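Local atomic coordinates of putative glucoamylase (Bacteroides fragilis NCTC 9343, PDB entry 3EU8), a protein that is of unproven function but, as a putative glucoamylase, probably hydrolyses glycosidic bonds in glucose-containing polysaccharides. Residues G107-W112 and F137-L142; W174-H177 and V182-W185. All coordinates share one frame; numbering follows the deposited sequence.

Contact 1: residues G107-W112 and F137-L142; sequences GAYPHW and FLMQGL
Y109 and L138 bring the two backbones nearest each other, their CA atoms 8.6 Å apart, as the loop of residues 107-112 passes the helical segment 137-142. That gap is wide enough for side chains to fill, and a single tyrosine ring does most of the work. With CG anti to its own carbonyl carbon (chi1 -57°), Y109 sends its ring toward the helix. One methyl of L138 settles over the ring almost centrally: CD2 of L138 stands 3.7 Å from the centroid of Y109, only 14° off the ring normal, a CH-pi contact. The ring atom nearest to CD2 of L138 is CD1 of Y109, at 3.6 Å. Leucine suits this place because it ends in two methyls on a short stem, one of which is set over the pi face.

The next residue, selenomethionine M139, comes to the same ring at its edge. Its chain bends at chi2 (-67°), and the terminal methyl lies near the ring plane, CE of M139 being 3.4 Å from both CE1 and OH of Y109. A long, unbranched side chain can reach such a rim, and it also touches W167 of helix 154-169, where L166 packs against Y109.

The tyrosine backbone is fixed close to the start of the helix, for its N is hydrogen-bonded to the OG1 of T135 and its main chain pairs with D131. The loop is thus tied down by polar bonds near the first turn and by its ring farther along helix 132-149. Across the two segments themselves, methyl groups meet an aromatic face and rim in a buried setting, which implies that close fit and dispersion, rather than directional polar bonding, hold this particular join.

Contact 2: residues W174-H177 and V182-W185; sequences WYRH and VLYW
Y175 and Y184 supply the hydrogen bond across the contact: N of Y184 donates to O of Y175 over 2.9 Å, nearly straight at 172°. A weaker polar contact lies beside it, where CA of R176 points its hydrogen at O of V182, the two atoms 3.5 Å apart; CG of R176 comes to 3.4 Å from the same O of V182.

The aromatic interaction belongs to H177 and Y184. Their rings form a T-shaped pair, centroids 5.1 Å apart and planes at 81°, the flat phenol of Y184 offering a face to the imidazole edge. CD2 of H177 does the touching, 3.8 Å from CZ of Y184, while CB of H177 lies over the same face of Y184, nearest to its CD1 and CE1. Histidine places CG anti to its backbone N (chi1 -175°), which carries the imidazole across the phenol; it also stacks on W193.

The 3-10 segment that reaches R176 gives way to loop here. H177 takes up left-handed backbone angles as the chain turns back through four intervening residues. This reversal lies between helix 154-169 and strand 186-187, in a chain whose family belongs to the six-hairpin glycosidases, consistent with an (alpha/alpha)6 barrel.

Apolar packing joins CG of R176 to CD2 of L183, 4.1 Å apart. A long arginine suits the spot because its stem can pack while its guanidinium group reaches N173 OD1 through NH1 and Q180 O through NE. Branched L183 spreads its methyls toward helices 206-214 and 222-229, meeting M208, A212 and V224.

Following the chain from the N terminus, residues 107-112 come after helix 85-101, and contact 1 closes a 24-residue excursion that includes strands 112-114 and 130-131 and returns on helix 132-149. The chain then runs through helix 154-169 to contact 2, which closes a far shorter turn of four intervening residues before strand 186-187. The two closures follow in series, neither nesting nor crossing, with centres about 15 Å apart. They nevertheless meet in space: CB of A108 lies 3.3 Å from OH of Y175, a hydroxyl hydrogen-bonded to F105 O. L132, at the start of helix 132-149, touches A108, Y175 and L183, joining both loops to that helix.

Contact 1: residues G107-W112 and F137-L142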
loop_
_atom_site.group_PDB
_atom_site.type_symbol
_atom_site.label_atom_id
_atom_site.label_comp_id
_atom_site.label_asym_id
_atom_site.label_seq_id
_atom_site.Cartn_x
_atom_site.Cartn_y
_atom_site.Cartn_z
ATOM N N GLY A 107 -19.938 4.129 -7.121
ATOM C CA GLY A 107 -18.920 3.296 -7.761
ATOM C C GLY A 107 -17.598 3.194 -7.012
ATOM O O GLY A 107 -16.709 2.516 -7.486
ATOM N N ALA A 108 -17.461 3.889 -5.875
ATOM C CA ALA A 108 -16.311 3.730 -4.996
ATOM C C ALA A 108 -16.636 2.630 -3.998
ATOM O O ALA A 108 -17.785 2.242 -3.846
ATOM C CB ALA A 108 -15.943 5.062 -4.308
ATOM N N TYR A 109 -15.615 2.120 -3.329
ATOM C CA TYR A 109 -15.756 1.043 -2.374
ATOM C C TYR A 109 -15.574 1.605 -0.964
ATOM O O TYR A 109 -14.883 2.611 -0.771
ATOM C CB TYR A 109 -14.709 -0.064 -2.678
ATOM C CG TYR A 109 -14.829 -0.584 -4.095
ATOM C CD1 TYR A 109 -14.234 0.099 -5.143
ATOM C CD2 TYR A 109 -15.588 -1.702 -4.394
ATOM C CE1 TYR A 109 -14.357 -0.333 -6.446
ATOM C CE2 TYR A 109 -15.711 -2.153 -5.717
ATOM C CZ TYR A 109 -15.088 -1.452 -6.723
ATOM O OH TYR A 109 -15.191 -1.835 -8.017
ATOM N N PRO A 110 -16.191 0.954 0.024
ATOM C CA PRO A 110 -15.913 1.289 1.401
ATOM C C PRO A 110 -14.524 0.812 1.827
ATOM O O PRO A 110 -13.934 -0.016 1.160
ATOM C CB PRO A 110 -16.964 0.488 2.160
ATOM C CG PRO A 110 -17.217 -0.732 1.256
ATOM C CD PRO A 110 -17.172 -0.160 -0.093
ATOM N N HIS A 111 -14.016 1.336 2.932
ATOM C CA HIS A 111 -12.774 0.814 3.508
ATOM C C HIS A 111 -12.911 -0.678 3.839
ATOM O O HIS A 111 -12.084 -1.499 3.397
ATOM C CB HIS A 111 -12.390 1.631 4.734
ATOM C CG HIS A 111 -11.013 1.348 5.267
ATOM N ND1 HIS A 111 -10.384 2.198 6.152
ATOM C CD2 HIS A 111 -10.121 0.356 5.000
ATOM C CE1 HIS A 111 -9.185 1.723 6.440
ATOM N NE2 HIS A 111 -8.998 0.604 5.759
ATOM N N TRP A 112 -13.980 -1.038 4.544
ATOM C CA TRP A 112 -14.202 -2.413 4.990
ATOM C C TRP A 112 -15.561 -2.947 4.626
ATOM O O TRP A 112 -16.547 -2.190 4.554
ATOM C CB TRP A 112 -14.055 -2.515 6.528
ATOM C CG TRP A 112 -12.672 -2.164 7.038
ATOM C CD1 TRP A 112 -11.546 -2.889 6.863
ATOM C CD2 TRP A 112 -12.288 -1.011 7.798
ATOM N NE1 TRP A 112 -10.494 -2.284 7.462
ATOM C CE2 TRP A 112 -10.907 -1.125 8.047
ATOM C CE3 TRP A 112 -12.968 0.122 8.277
ATOM C CZ2 TRP A 112 -10.168 -0.136 8.764
ATOM C CZ3 TRP A 112 -12.218 1.130 8.983
ATOM C CH2 TRP A 112 -10.850 0.980 9.224
ATOM N N PHE A 137 -6.429 2.549 -3.926
ATOM C CA PHE A 137 -5.486 1.406 -3.717
ATOM C C PHE A 137 -5.997 0.118 -4.319
ATOM O O PHE A 137 -5.217 -0.649 -4.912
ATOM C CB PHE A 137 -5.076 1.218 -2.260
ATOM C CG PHE A 137 -4.369 2.429 -1.671
ATOM C CD1 PHE A 137 -3.393 3.119 -2.401
ATOM C CD2 PHE A 137 -4.649 2.848 -0.386
ATOM C CE1 PHE A 137 -2.776 4.198 -1.859
ATOM C CE2 PHE A 137 -4.025 3.928 0.155
ATOM C CZ PHE A 137 -3.087 4.604 -0.573
ATOM N N LEU A 138 -7.308 -0.116 -4.215
ATOM C CA LEU A 138 -7.900 -1.284 -4.871
ATOM C C LEU A 138 -7.707 -1.232 -6.393
ATOM O O LEU A 138 -7.347 -2.205 -7.011
ATOM C CB LEU A 138 -9.392 -1.385 -4.517
ATOM C CG LEU A 138 -10.220 -2.543 -5.074
ATOM C CD1 LEU A 138 -9.619 -3.915 -4.739
ATOM C CD2 LEU A 138 -11.674 -2.425 -4.523
HETATM N N MSE A 139 -7.981 -0.088 -6.980
HETATM C CA MSE A 139 -7.934 0.072 -8.440
HETATM C C MSE A 139 -6.535 0.003 -8.996
HETATM O O MSE A 139 -6.338 -0.500 -10.104
HETATM C CB MSE A 139 -8.581 1.386 -8.848
HETATM C CG MSE A 139 -10.092 1.293 -8.856
HETATM SE SE MSE A 139 -10.772 0.093 -10.229
HETATM C CE MSE A 139 -12.335 -0.376 -9.231
ATOM N N GLN A 140 -5.565 0.522 -8.241
ATOM C CA GLN A 140 -4.163 0.401 -8.650
ATOM C C GLN A 140 -3.816 -1.100 -8.860
ATOM O O GLN A 140 -3.086 -1.440 -9.771
ATOM C CB GLN A 140 -3.247 1.072 -7.602
ATOM C CG GLN A 140 -1.787 0.932 -7.904
ATOM C CD GLN A 140 -0.887 1.628 -6.941
ATOM O OE1 GLN A 140 0.119 2.220 -7.386
ATOM N NE2 GLN A 140 -1.173 1.524 -5.605
ATOM N N GLY A 141 -4.328 -1.964 -7.975
ATOM C CA GLY A 141 -4.127 -3.402 -8.065
ATOM C C GLY A 141 -4.863 -3.973 -9.231
ATOM O O GLY A 141 -4.277 -4.677 -10.058
ATOM N N LEU A 142 -6.156 -3.643 -9.306
ATOM C CA LEU A 142 -7.055 -4.183 -10.348
ATOM C C LEU A 142 -6.642 -3.821 -11.759
ATOM O O LEU A 142 -6.733 -4.633 -12.664
ATOM C CB LEU A 142 -8.483 -3.719 -10.112
ATOM C CG LEU A 142 -9.262 -4.404 -8.987
ATOM C CD1 LEU A 142 -10.651 -3.729 -8.829
ATOM C CD2 LEU A 142 -9.439 -5.922 -9.208
#

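Contact 2: residues W174-H177 and V182-W185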
loop_
_atom_site.group_PDB
_atom_site.type_symbol
_atom_site.label_atom_id
_atom_site.label_comp_id
_atom_site.label_asym_id
_atom_site.label_seq_id
_atom_site.Cartn_x
_atom_site.Cartn_y
_atom_site.Cartn_z
ATOM N N TRP A 174 -17.898 12.645 -8.732
ATOM C CA TRP A 174 -18.821 12.766 -7.579
ATOM C C TRP A 174 -18.152 13.275 -6.307
ATOM O O TRP A 174 -18.714 14.154 -5.594
ATOM C CB TRP A 174 -19.508 11.446 -7.235
ATOM C CG TRP A 174 -20.407 11.558 -5.956
ATOM C CD1 TRP A 174 -20.056 11.201 -4.679
ATOM C CD2 TRP A 174 -21.750 12.093 -5.857
ATOM N NE1 TRP A 174 -21.085 11.467 -3.810
ATOM C CE2 TRP A 174 -22.139 12.005 -4.499
ATOM C CE3 TRP A 174 -22.676 12.606 -6.789
ATOM C CZ2 TRP A 174 -23.400 12.427 -4.039
ATOM C CZ3 TRP A 174 -23.949 13.030 -6.325
ATOM C CH2 TRP A 174 -24.289 12.929 -4.958
ATOM N N TYR A 175 -16.945 12.748 -6.036
ATOM C CA TYR A 175 -16.204 13.029 -4.784
ATOM C C TYR A 175 -15.544 14.398 -4.763
ATOM O O TYR A 175 -14.819 14.729 -3.819
ATOM C CB TYR A 175 -15.224 11.878 -4.472
ATOM C CG TYR A 175 -15.943 10.593 -4.003
ATOM C CD1 TYR A 175 -16.588 9.759 -4.908
ATOM C CD2 TYR A 175 -16.008 10.257 -2.649
ATOM C CE1 TYR A 175 -17.226 8.595 -4.494
ATOM C CE2 TYR A 175 -16.658 9.132 -2.227
ATOM C CZ TYR A 175 -17.273 8.292 -3.143
ATOM O OH TYR A 175 -17.960 7.172 -2.714
ATOM N N ARG A 176 -15.820 15.222 -5.785
ATOM C CA ARG A 176 -15.449 16.645 -5.748
ATOM C C ARG A 176 -16.418 17.521 -4.958
ATOM O O ARG A 176 -16.174 18.712 -4.816
ATOM C CB ARG A 176 -15.332 17.226 -7.145
ATOM C CG ARG A 176 -14.054 16.903 -7.855
ATOM C CD ARG A 176 -14.262 17.083 -9.348
ATOM N NE ARG A 176 -14.042 18.459 -9.708
ATOM C CZ ARG A 176 -14.319 18.981 -10.882
ATOM N NH1 ARG A 176 -14.891 18.252 -11.826
ATOM N NH2 ARG A 176 -14.030 20.264 -11.099
ATOM N N HIS A 177 -17.499 16.936 -4.463
ATOM C CA HIS A 177 -18.437 17.604 -3.569
ATOM C C HIS A 177 -18.990 18.891 -4.224
ATOM O O HIS A 177 -18.788 20.008 -3.731
ATOM C CB HIS A 177 -17.778 17.842 -2.204
ATOM C CG HIS A 177 -18.690 18.425 -1.160
ATOM N ND1 HIS A 177 -20.044 18.612 -1.359
ATOM C CD2 HIS A 177 -18.432 18.859 0.103
ATOM C CE1 HIS A 177 -20.578 19.137 -0.269
ATOM N NE2 HIS A 177 -19.623 19.298 0.633
ATOM N N VAL A 182 -10.791 19.745 -5.785
ATOM C CA VAL A 182 -10.189 18.911 -4.744
ATOM C C VAL A 182 -11.005 17.630 -4.684
ATOM O O VAL A 182 -12.171 17.620 -5.120
ATOM C CB VAL A 182 -10.175 19.629 -3.371
ATOM C CG1 VAL A 182 -11.611 19.920 -2.929
ATOM C CG2 VAL A 182 -9.371 18.793 -2.330
ATOM N N LEU A 183 -10.404 16.564 -4.143
ATOM C CA LEU A 183 -11.115 15.319 -3.836
ATOM C C LEU A 183 -11.320 15.164 -2.326
ATOM O O LEU A 183 -10.401 15.402 -1.536
ATOM C CB LEU A 183 -10.370 14.102 -4.401
ATOM C CG LEU A 183 -10.347 14.050 -5.923
ATOM C CD1 LEU A 183 -9.350 13.023 -6.420
ATOM C CD2 LEU A 183 -11.736 13.818 -6.545
ATOM N N TYR A 184 -12.535 14.763 -1.953
ATOM C CA TYR A 184 -12.880 14.371 -0.595
ATOM C C TYR A 184 -12.698 12.857 -0.412
ATOM O O TYR A 184 -12.966 12.090 -1.320
ATOM C CB TYR A 184 -14.315 14.758 -0.278
ATOM C CG TYR A 184 -14.465 16.202 0.018
ATOM C CD1 TYR A 184 -14.345 17.138 -1.004
ATOM C CD2 TYR A 184 -14.644 16.658 1.317
ATOM C CE1 TYR A 184 -14.427 18.481 -0.742
ATOM C CE2 TYR A 184 -14.761 18.005 1.581
ATOM C CZ TYR A 184 -14.640 18.916 0.541
ATOM O OH TYR A 184 -14.752 20.283 0.754
ATOM N N TRP A 185 -12.198 12.479 0.749
ATOM C CA TRP A 185 -11.833 11.116 1.089
ATOM C C TRP A 185 -13.089 10.209 1.164
ATOM O O TRP A 185 -13.071 9.076 0.700
ATOM C CB TRP A 185 -11.088 11.150 2.455
ATOM C CG TRP A 185 -10.350 9.928 2.866
ATOM C CD1 TRP A 185 -10.834 8.639 2.947
ATOM C CD2 TRP A 185 -8.975 9.863 3.279
ATOM N NE1 TRP A 185 -9.843 7.787 3.381
ATOM C CE2 TRP A 185 -8.692 8.510 3.594
ATOM C CE3 TRP A 185 -7.953 10.818 3.414
ATOM C CZ2 TRP A 185 -7.412 8.080 4.023
ATOM C CZ3 TRP A 185 -6.680 10.391 3.844
ATOM C CH2 TRP A 185 -6.426 9.032 4.131
#